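Long-range contacts in glucose-6-phosphate 1-dehydrogenase (PDB 4LGV), which probably catalyses the NADP-dependent oxidation of glucose 6-phosphate, the first step of the oxidative pentose phosphate pathway: residues Gly234-Asp243 against Tyr300-Gly308; Gln198-Phe208 against Gln258-Pro268. One frame throughout, in Å; residues are numbered along the deposited sequence.

Contact 1 (Gly234-Asp243 against Tyr300-Gly308); sequences GIEDRGKFYD and YRGYTEVPG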
loop_
_atom_site.group_PDB
_atom_site.type_symbol
_atom_site.label_atom_id
_atom_site.label_comp_id
_atom_site.label_asym_id
_atom_site.label_seq_id
_atom_site.Cartn_x
_atom_site.Cartn_y
_atom_site.Cartn_z
ATOM N N GLY A 234 -34.604 -30.233 -2.540
ATOM C CA GLY A 234 -34.309 -31.112 -1.434
ATOM C C GLY A 234 -33.558 -32.323 -1.954
ATOM O O GLY A 234 -32.914 -32.274 -2.982
ATOM N N ILE A 235 -33.623 -33.405 -1.208
ATOM C CA ILE A 235 -33.006 -34.671 -1.581
ATOM C C ILE A 235 -34.018 -35.501 -2.387
ATOM O O ILE A 235 -34.982 -36.031 -1.835
ATOM C CB ILE A 235 -32.560 -35.403 -0.299
ATOM C CG1 ILE A 235 -31.463 -34.580 0.375
ATOM C CG2 ILE A 235 -31.941 -36.742 -0.591
ATOM C CD1 ILE A 235 -31.971 -33.764 1.522
ATOM N N GLU A 236 -33.800 -35.595 -3.698
ATOM C CA GLU A 236 -34.748 -36.273 -4.617
ATOM C C GLU A 236 -34.588 -37.798 -4.561
ATOM O O GLU A 236 -35.566 -38.535 -4.643
ATOM C CB GLU A 236 -34.585 -35.773 -6.070
ATOM N N ASP A 237 -33.359 -38.264 -4.385
ATOM C CA ASP A 237 -33.088 -39.698 -4.356
ATOM C C ASP A 237 -31.936 -39.953 -3.412
ATOM O O ASP A 237 -31.274 -39.019 -2.931
ATOM C CB ASP A 237 -32.767 -40.218 -5.759
ATOM N N ARG A 238 -31.707 -41.222 -3.123
ATOM C CA ARG A 238 -30.552 -41.597 -2.336
ATOM C C ARG A 238 -30.574 -40.932 -0.934
ATOM O O ARG A 238 -29.519 -40.563 -0.367
ATOM C CB ARG A 238 -29.286 -41.220 -3.119
ATOM N N GLY A 239 -31.780 -40.815 -0.371
ATOM C CA GLY A 239 -31.971 -40.276 0.986
ATOM C C GLY A 239 -31.137 -40.993 2.030
ATOM O O GLY A 239 -30.597 -40.381 2.946
ATOM N N LYS A 240 -31.033 -42.304 1.884
ATOM C CA LYS A 240 -30.280 -43.101 2.817
ATOM C C LYS A 240 -28.809 -42.705 2.793
ATOM O O LYS A 240 -28.141 -42.686 3.840
ATOM C CB LYS A 240 -30.468 -44.584 2.461
ATOM C CG LYS A 240 -29.558 -45.555 3.203
ATOM C CD LYS A 240 -29.606 -46.995 2.597
ATOM C CE LYS A 240 -28.514 -47.184 1.528
ATOM N NZ LYS A 240 -28.386 -48.587 1.012
ATOM N N PHE A 241 -28.302 -42.426 1.594
ATOM C CA PHE A 241 -26.898 -41.999 1.401
ATOM C C PHE A 241 -26.649 -40.614 1.978
ATOM O O PHE A 241 -25.746 -40.444 2.802
ATOM C CB PHE A 241 -26.489 -42.085 -0.076
ATOM C CG PHE A 241 -26.496 -43.504 -0.606
ATOM C CD1 PHE A 241 -25.424 -44.360 -0.359
ATOM C CD2 PHE A 241 -27.615 -44.016 -1.300
ATOM C CE1 PHE A 241 -25.446 -45.682 -0.819
ATOM C CE2 PHE A 241 -27.638 -45.332 -1.772
ATOM C CZ PHE A 241 -26.551 -46.165 -1.527
ATOM N N TYR A 242 -27.510 -39.662 1.644
ATOM C CA TYR A 242 -27.376 -38.314 2.199
ATOM C C TYR A 242 -27.444 -38.294 3.736
ATOM O O TYR A 242 -26.646 -37.600 4.396
ATOM C CB TYR A 242 -28.408 -37.356 1.627
ATOM C CG TYR A 242 -28.080 -35.932 1.960
ATOM C CD1 TYR A 242 -28.543 -35.353 3.129
ATOM C CD2 TYR A 242 -27.242 -35.175 1.141
ATOM C CE1 TYR A 242 -28.208 -34.046 3.473
ATOM C CE2 TYR A 242 -26.889 -33.864 1.474
ATOM C CZ TYR A 242 -27.373 -33.298 2.633
ATOM O OH TYR A 242 -27.090 -32.006 2.973
ATOM N N ASP A 243 -28.338 -39.099 4.312
ATOM C CA ASP A 243 -28.541 -39.096 5.776
ATOM C C ASP A 243 -27.307 -39.521 6.567
ATOM O O ASP A 243 -27.203 -39.219 7.762
ATOM C CB ASP A 243 -29.706 -39.994 6.172
ATOM C CG ASP A 243 -30.285 -39.650 7.540
ATOM O OD1 ASP A 243 -30.325 -38.437 7.895
ATOM O OD2 ASP A 243 -30.765 -40.583 8.228
ATOM N N TYR A 300 -34.233 -29.109 6.958
ATOM C CA TYR A 300 -35.465 -28.602 6.427
ATOM C C TYR A 300 -36.677 -29.488 6.859
ATOM O O TYR A 300 -36.561 -30.708 6.977
ATOM C CB TYR A 300 -35.364 -28.410 4.914
ATOM C CG TYR A 300 -35.364 -29.650 4.040
ATOM C CD1 TYR A 300 -36.560 -30.296 3.693
ATOM C CD2 TYR A 300 -34.186 -30.085 3.434
ATOM C CE1 TYR A 300 -36.559 -31.388 2.817
ATOM C CE2 TYR A 300 -34.166 -31.168 2.565
ATOM C CZ TYR A 300 -35.350 -31.830 2.260
ATOM O OH TYR A 300 -35.275 -32.893 1.406
ATOM N N ARG A 301 -37.816 -28.832 7.086
ATOM C CA ARG A 301 -39.059 -29.495 7.492
ATOM C C ARG A 301 -39.536 -30.353 6.329
ATOM O O ARG A 301 -39.700 -29.866 5.195
ATOM C CB ARG A 301 -40.131 -28.480 7.896
ATOM N N GLY A 302 -39.715 -31.646 6.612
ATOM C CA GLY A 302 -40.025 -32.631 5.566
ATOM C C GLY A 302 -38.885 -33.584 5.259
ATOM O O GLY A 302 -39.083 -34.595 4.604
ATOM N N TYR A 303 -37.677 -33.244 5.707
ATOM C CA TYR A 303 -36.489 -34.054 5.429
ATOM C C TYR A 303 -36.633 -35.454 5.996
ATOM O O TYR A 303 -36.280 -36.420 5.335
ATOM C CB TYR A 303 -35.227 -33.387 5.992
ATOM C CG TYR A 303 -34.001 -34.262 5.926
ATOM C CD1 TYR A 303 -33.419 -34.597 4.711
ATOM C CD2 TYR A 303 -33.425 -34.754 7.088
ATOM C CE1 TYR A 303 -32.299 -35.412 4.650
ATOM C CE2 TYR A 303 -32.309 -35.566 7.039
ATOM C CZ TYR A 303 -31.754 -35.893 5.815
ATOM O OH TYR A 303 -30.644 -36.696 5.792
ATOM N N THR A 304 -37.167 -35.549 7.212
ATOM C CA THR A 304 -37.368 -36.819 7.863
ATOM C C THR A 304 -38.422 -37.720 7.171
ATOM O O THR A 304 -38.433 -38.917 7.428
ATOM C CB THR A 304 -37.797 -36.648 9.327
ATOM O OG1 THR A 304 -38.902 -35.737 9.380
ATOM C CG2 THR A 304 -36.650 -36.114 10.159
ATOM N N GLU A 305 -39.256 -37.169 6.290
ATOM C CA GLU A 305 -40.212 -37.981 5.525
ATOM C C GLU A 305 -39.645 -38.430 4.153
ATOM O O GLU A 305 -40.318 -39.108 3.389
ATOM C CB GLU A 305 -41.576 -37.254 5.381
ATOM N N VAL A 306 -38.400 -38.080 3.843
ATOM C CA VAL A 306 -37.746 -38.557 2.617
ATOM C C VAL A 306 -37.390 -40.054 2.763
ATOM O O VAL A 306 -36.739 -40.466 3.730
ATOM C CB VAL A 306 -36.482 -37.727 2.301
ATOM C CG1 VAL A 306 -35.669 -38.332 1.153
ATOM C CG2 VAL A 306 -36.854 -36.287 1.983
ATOM N N PRO A 307 -37.777 -40.877 1.782
ATOM C CA PRO A 307 -37.467 -42.312 1.903
ATOM C C PRO A 307 -35.958 -42.582 2.109
ATOM O O PRO A 307 -35.102 -41.984 1.424
ATOM C CB PRO A 307 -37.990 -42.923 0.582
ATOM C CG PRO A 307 -38.783 -41.855 -0.107
ATOM C CD PRO A 307 -38.380 -40.524 0.479
ATOM N N GLY A 308 -35.656 -43.449 3.075
ATOM C CA GLY A 308 -34.278 -43.749 3.491
ATOM C C GLY A 308 -33.780 -42.918 4.663
ATOM O O GLY A 308 -32.786 -43.257 5.276
#
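Asp243 OD1 takes two hydroxyls: that of Tyr303, whose OH donates to it across the contact at 2.7 Å, and that of Ser313 in the loop beyond Gly308. The phenol arrives on the anti side of the carboxylate, 32° out of its plane, and the same OH lies at the edge of the Tyr242 ring, 3.6 Å from Tyr242 CD1. With CG anti to the backbone N (chi1 171°), the Tyr303 side chain reaches from its short 3-10 segment to Tyr242 and Asp243 of helix 239-243. A second phenol is used the other way round: Tyr300 OH accepts the backbone N-H of Ile235 at 3.1 Å, in a nearly straight bond (170°). The Ile235 side chain touches both tyrosines, its CD1 at the edges of the two rings, 3.6 Å from Tyr300 CE2 and equally close to Tyr303 CE1. The Tyr300 ring also carries Tyr303 CB over the centre of one face. Farther along, backbone meets backbone: Gly239 CA makes a C-H...O contact with Pro307 O at 3.6 Å, and Lys240 CA another with Gly308 O. The contact thus ties helix 239-243 and the loop leading into it to the loop between strands 295-300 and 318-323, while Tyr242 packs on Ala247 and Asp250 of helix 246-264.

Contact 2 (Gln198-Phe208 against Gln258-Pro268); sequences QPVEELQYLRF and QVLALVAMEPP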
loop_
_atom_site.group_PDB
_atom_site.type_symbol
_atom_site.label_atom_id
_atom_site.label_comp_id
_atom_site.label_asym_id
_atom_site.label_seq_id
_atom_site.Cartn_x
_atom_site.Cartn_y
_atom_site.Cartn_z
ATOM N N GLN A 198 -16.169 -25.737 -10.855
ATOM C CA GLN A 198 -15.313 -24.654 -10.464
ATOM C C GLN A 198 -14.578 -24.061 -11.658
ATOM O O GLN A 198 -13.906 -24.781 -12.398
ATOM C CB GLN A 198 -14.319 -25.123 -9.416
ATOM C CG GLN A 198 -14.983 -25.207 -8.059
ATOM C CD GLN A 198 -14.020 -25.488 -6.927
ATOM O OE1 GLN A 198 -12.881 -25.066 -6.968
ATOM N NE2 GLN A 198 -14.510 -26.158 -5.870
ATOM N N PRO A 199 -14.676 -22.737 -11.824
ATOM C CA PRO A 199 -13.979 -22.060 -12.888
ATOM C C PRO A 199 -12.558 -21.737 -12.467
ATOM O O PRO A 199 -12.225 -20.550 -12.249
ATOM C CB PRO A 199 -14.825 -20.792 -13.077
ATOM C CG PRO A 199 -15.369 -20.477 -11.738
ATOM C CD PRO A 199 -15.519 -21.812 -11.050
ATOM N N VAL A 200 -11.742 -22.785 -12.346
ATOM C CA VAL A 200 -10.398 -22.716 -11.785
ATOM C C VAL A 200 -9.485 -21.767 -12.586
ATOM O O VAL A 200 -8.848 -20.876 -12.014
ATOM C CB VAL A 200 -9.772 -24.122 -11.663
ATOM C CG1 VAL A 200 -8.324 -24.063 -11.197
ATOM C CG2 VAL A 200 -10.546 -24.965 -10.655
ATOM N N GLU A 201 -9.421 -21.943 -13.898
ATOM C CA GLU A 201 -8.537 -21.114 -14.711
ATOM C C GLU A 201 -9.038 -19.707 -14.793
ATOM O O GLU A 201 -8.243 -18.755 -14.732
ATOM C CB GLU A 201 -8.370 -21.652 -16.123
ATOM C CG GLU A 201 -7.440 -22.849 -16.217
ATOM C CD GLU A 201 -7.388 -23.451 -17.632
ATOM O OE1 GLU A 201 -7.760 -22.758 -18.635
ATOM O OE2 GLU A 201 -6.981 -24.631 -17.728
ATOM N N GLU A 202 -10.359 -19.552 -14.887
ATOM C CA GLU A 202 -10.958 -18.249 -15.152
ATOM C C GLU A 202 -10.951 -17.359 -13.941
ATOM O O GLU A 202 -10.787 -16.173 -14.022
ATOM C CB GLU A 202 -12.381 -18.424 -15.680
ATOM C CG GLU A 202 -12.459 -19.271 -16.955
ATOM C CD GLU A 202 -12.678 -20.778 -16.719
ATOM O OE1 GLU A 202 -12.480 -21.274 -15.596
ATOM O OE2 GLU A 202 -13.122 -21.472 -17.656
ATOM N N LEU A 203 -11.101 -17.944 -12.769
ATOM C CA LEU A 203 -11.012 -17.172 -11.549
ATOM C C LEU A 203 -9.561 -16.736 -11.248
ATOM O O LEU A 203 -9.302 -15.631 -10.735
ATOM C CB LEU A 203 -11.545 -18.047 -10.442
ATOM C CG LEU A 203 -11.714 -17.466 -9.076
ATOM C CD1 LEU A 203 -12.350 -16.087 -9.157
ATOM C CD2 LEU A 203 -12.620 -18.379 -8.297
ATOM N N GLN A 204 -8.586 -17.599 -11.590
ATOM C CA GLN A 204 -7.210 -17.189 -11.496
ATOM C C GLN A 204 -6.934 -16.031 -12.423
ATOM O O GLN A 204 -6.252 -15.075 -12.058
ATOM C CB GLN A 204 -6.260 -18.339 -11.771
ATOM C CG GLN A 204 -6.230 -19.327 -10.650
ATOM C CD GLN A 204 -5.291 -20.451 -10.960
ATOM O OE1 GLN A 204 -4.083 -20.361 -10.700
ATOM N NE2 GLN A 204 -5.833 -21.546 -11.496
ATOM N N TYR A 205 -7.452 -16.100 -13.635
ATOM C CA TYR A 205 -7.166 -15.035 -14.595
ATOM C C TYR A 205 -7.766 -13.764 -14.073
ATOM O O TYR A 205 -7.170 -12.698 -14.153
ATOM C CB TYR A 205 -7.697 -15.408 -15.989
ATOM C CG TYR A 205 -7.404 -14.389 -17.026
ATOM C CD1 TYR A 205 -6.196 -14.371 -17.712
ATOM C CD2 TYR A 205 -8.349 -13.402 -17.349
ATOM C CE1 TYR A 205 -5.952 -13.395 -18.707
ATOM C CE2 TYR A 205 -8.123 -12.453 -18.339
ATOM C CZ TYR A 205 -6.925 -12.431 -19.005
ATOM O OH TYR A 205 -6.722 -11.445 -19.982
ATOM N N LEU A 206 -8.992 -13.875 -13.542
ATOM C CA LEU A 206 -9.709 -12.699 -13.049
ATOM C C LEU A 206 -8.873 -11.983 -12.013
ATOM O O LEU A 206 -8.696 -10.775 -12.044
ATOM C CB LEU A 206 -11.036 -13.131 -12.490
ATOM C CG LEU A 206 -11.942 -12.086 -11.856
ATOM C CD1 LEU A 206 -13.376 -12.515 -11.925
ATOM C CD2 LEU A 206 -11.623 -11.928 -10.403
ATOM N N ARG A 207 -8.297 -12.761 -11.114
ATOM C CA ARG A 207 -7.532 -12.236 -9.972
ATOM C C ARG A 207 -6.136 -11.782 -10.297
ATOM O O ARG A 207 -5.612 -10.839 -9.692
ATOM C CB ARG A 207 -7.339 -13.349 -8.911
ATOM C CG ARG A 207 -8.513 -13.604 -8.027
ATOM C CD ARG A 207 -8.124 -14.561 -6.875
ATOM N NE ARG A 207 -7.069 -13.996 -6.061
ATOM C CZ ARG A 207 -6.226 -14.678 -5.309
ATOM N NH1 ARG A 207 -6.319 -15.990 -5.189
ATOM N NH2 ARG A 207 -5.267 -14.035 -4.646
ATOM N N PHE A 208 -5.499 -12.462 -11.215
ATOM C CA PHE A 208 -4.056 -12.321 -11.370
ATOM C C PHE A 208 -3.695 -11.536 -12.567
ATOM O O PHE A 208 -2.520 -11.151 -12.707
ATOM C CB PHE A 208 -3.363 -13.716 -11.431
ATOM C CG PHE A 208 -3.579 -14.589 -10.215
ATOM C CD1 PHE A 208 -3.744 -14.059 -8.986
ATOM C CD2 PHE A 208 -3.526 -15.974 -10.312
ATOM C CE1 PHE A 208 -3.916 -14.861 -7.834
ATOM C CE2 PHE A 208 -3.735 -16.800 -9.195
ATOM C CZ PHE A 208 -3.929 -16.247 -7.951
ATOM N N GLN A 258 -12.337 -25.607 -1.120
ATOM C CA GLN A 258 -11.492 -25.485 -2.326
ATOM C C GLN A 258 -11.765 -24.153 -3.047
ATOM O O GLN A 258 -10.862 -23.550 -3.570
ATOM C CB GLN A 258 -11.728 -26.669 -3.278
ATOM C CG GLN A 258 -11.092 -27.973 -2.787
ATOM C CD GLN A 258 -9.690 -28.171 -3.308
ATOM O OE1 GLN A 258 -9.378 -27.822 -4.461
ATOM N NE2 GLN A 258 -8.826 -28.748 -2.477
ATOM N N VAL A 259 -13.032 -23.747 -3.078
ATOM C CA VAL A 259 -13.429 -22.466 -3.672
ATOM C C VAL A 259 -12.783 -21.296 -2.889
ATOM O O VAL A 259 -12.192 -20.407 -3.486
ATOM C CB VAL A 259 -14.942 -22.269 -3.689
ATOM C CG1 VAL A 259 -15.318 -20.819 -3.913
ATOM C CG2 VAL A 259 -15.552 -23.077 -4.814
ATOM N N LEU A 260 -12.857 -21.374 -1.566
ATOM C CA LEU A 260 -12.206 -20.388 -0.732
ATOM C C LEU A 260 -10.724 -20.312 -1.050
ATOM O O LEU A 260 -10.162 -19.231 -1.211
ATOM C CB LEU A 260 -12.449 -20.726 0.735
ATOM C CG LEU A 260 -11.677 -19.862 1.704
ATOM C CD1 LEU A 260 -12.074 -18.398 1.500
ATOM C CD2 LEU A 260 -11.969 -20.263 3.122
ATOM N N ALA A 261 -10.079 -21.463 -1.160
ATOM C CA ALA A 261 -8.647 -21.481 -1.421
ATOM C C ALA A 261 -8.285 -20.827 -2.731
ATOM O O ALA A 261 -7.291 -20.105 -2.828
ATOM C CB ALA A 261 -8.103 -22.894 -1.377
ATOM N N LEU A 262 -9.109 -21.052 -3.749
ATOM C CA LEU A 262 -8.871 -20.418 -5.039
ATOM C C LEU A 262 -8.959 -18.902 -4.901
ATOM O O LEU A 262 -8.228 -18.176 -5.550
ATOM C CB LEU A 262 -9.892 -20.876 -6.058
ATOM C CG LEU A 262 -9.686 -22.261 -6.598
ATOM C CD1 LEU A 262 -10.811 -22.654 -7.554
ATOM C CD2 LEU A 262 -8.372 -22.406 -7.335
ATOM N N VAL A 263 -9.906 -18.441 -4.088
ATOM C CA VAL A 263 -10.154 -17.025 -3.903
ATOM C C VAL A 263 -9.031 -16.411 -3.088
ATOM O O VAL A 263 -8.674 -15.271 -3.311
ATOM C CB VAL A 263 -11.513 -16.801 -3.176
ATOM C CG1 VAL A 263 -11.650 -15.377 -2.695
ATOM C CG2 VAL A 263 -12.655 -17.092 -4.135
ATOM N N ALA A 264 -8.486 -17.178 -2.152
ATOM C CA ALA A 264 -7.560 -16.645 -1.140
ATOM C C ALA A 264 -6.074 -16.913 -1.359
ATOM O O ALA A 264 -5.223 -16.232 -0.777
ATOM C CB ALA A 264 -7.950 -17.168 0.180
ATOM N N MET A 265 -5.740 -17.875 -2.205
ATOM C CA MET A 265 -4.338 -18.299 -2.362
ATOM C C MET A 265 -3.453 -17.237 -2.970
ATOM O O MET A 265 -3.919 -16.364 -3.733
ATOM C CB MET A 265 -4.234 -19.537 -3.236
ATOM C CG MET A 265 -4.716 -19.345 -4.652
ATOM S SD MET A 265 -4.756 -20.846 -5.630
ATOM C CE MET A 265 -5.181 -20.114 -7.207
ATOM N N GLU A 266 -2.164 -17.367 -2.643
ATOM C CA GLU A 266 -1.109 -16.668 -3.337
ATOM C C GLU A 266 -1.015 -17.220 -4.773
ATOM O O GLU A 266 -1.370 -18.367 -5.034
ATOM C CB GLU A 266 0.238 -16.845 -2.622
ATOM C CG GLU A 266 0.217 -16.367 -1.193
ATOM C CD GLU A 266 -0.115 -14.894 -1.044
ATOM O OE1 GLU A 266 0.424 -14.073 -1.833
ATOM O OE2 GLU A 266 -0.873 -14.527 -0.116
ATOM N N PRO A 267 -0.493 -16.409 -5.695
ATOM C CA PRO A 267 -0.374 -16.878 -7.049
ATOM C C PRO A 267 0.623 -18.018 -7.197
ATOM O O PRO A 267 1.715 -17.912 -6.725
ATOM C CB PRO A 267 0.148 -15.632 -7.817
ATOM C CG PRO A 267 0.716 -14.751 -6.776
ATOM C CD PRO A 267 -0.050 -15.005 -5.533
ATOM N N PRO A 268 0.265 -19.089 -7.889
ATOM C CA PRO A 268 1.233 -20.133 -8.234
ATOM C C PRO A 268 2.424 -19.638 -8.983
ATOM O O PRO A 268 2.304 -18.715 -9.782
ATOM C CB PRO A 268 0.422 -21.086 -9.180
ATOM C CG PRO A 268 -1.024 -20.811 -8.845
ATOM C CD PRO A 268 -1.078 -19.353 -8.443
#
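Helices 200-208 and 258-264 run in nearly the same direction, crossing at -29° with their axes 10.0 Å apart, and the chain after Ala264 continues along the end of the first helix. There Arg207 reaches the backbone carbonyls at the close of the second helix. Its NH1 and NH2 both hold Met265 O end-on, each at 2.8 Å, and NH1 also donates to Leu262 O at 2.9 Å. The chain bends at chi3 (60°), which lays the guanidinium against the helix terminus with both acceptors near its plane. Val263 O stands over one face, too poorly angled to bond, and is taken by Trp217 NE1; Phe208 CE1 lies over the centre of the opposite face. The Phe208 ring in turn receives Pro267 CB over its own face, 4.1 Å from the centroid, a CH-pi contact, while Met265 CE meets its edge. Gln204 OE1 touches Met265 CE and Pro268 CG, and its NE2 is turned back to Val200 O within the helix. At the other end, Leu262 CD1 fits against Val200 CG2 at 3.9 Å and Gln198 OE1; Val259 CG2 packs on the Gln198 amide, whose NE2 bonds to His255. Phe208 and Pro267 also meet Trp328 of a third subunit, and Tyr205 bonds to Ser389 of a second. The carbonyls of the last helical turn and of Met265 just beyond it would offset the solvation the buried arginine gives up, and the C-terminal end of the helix dipole would probably favour the cation; in return Leu262 O and Met265 O gain donors.

In the fold
Contact 1 and contact 2 lie on opposite sides of the chain's centre, their own centres about 34 Å apart and their nearest atoms about 16 Å. Contact 2 is buried, and residues of two other subunits reach it; contact 1 is only partly buried, and no other chain of the assembly touches its segments. Helix 246-264 connects them: its far end belongs to contact 2, and helix 239-243 of contact 1 directly precedes it. The chemistry differs accordingly. In contact 1 one phenol hydroxyl donates to a helix carboxylate and another accepts a loop backbone N-H, whereas in contact 2 a guanidinium serves backbone carbonyls amid packing between two helices and the chain that follows one of them.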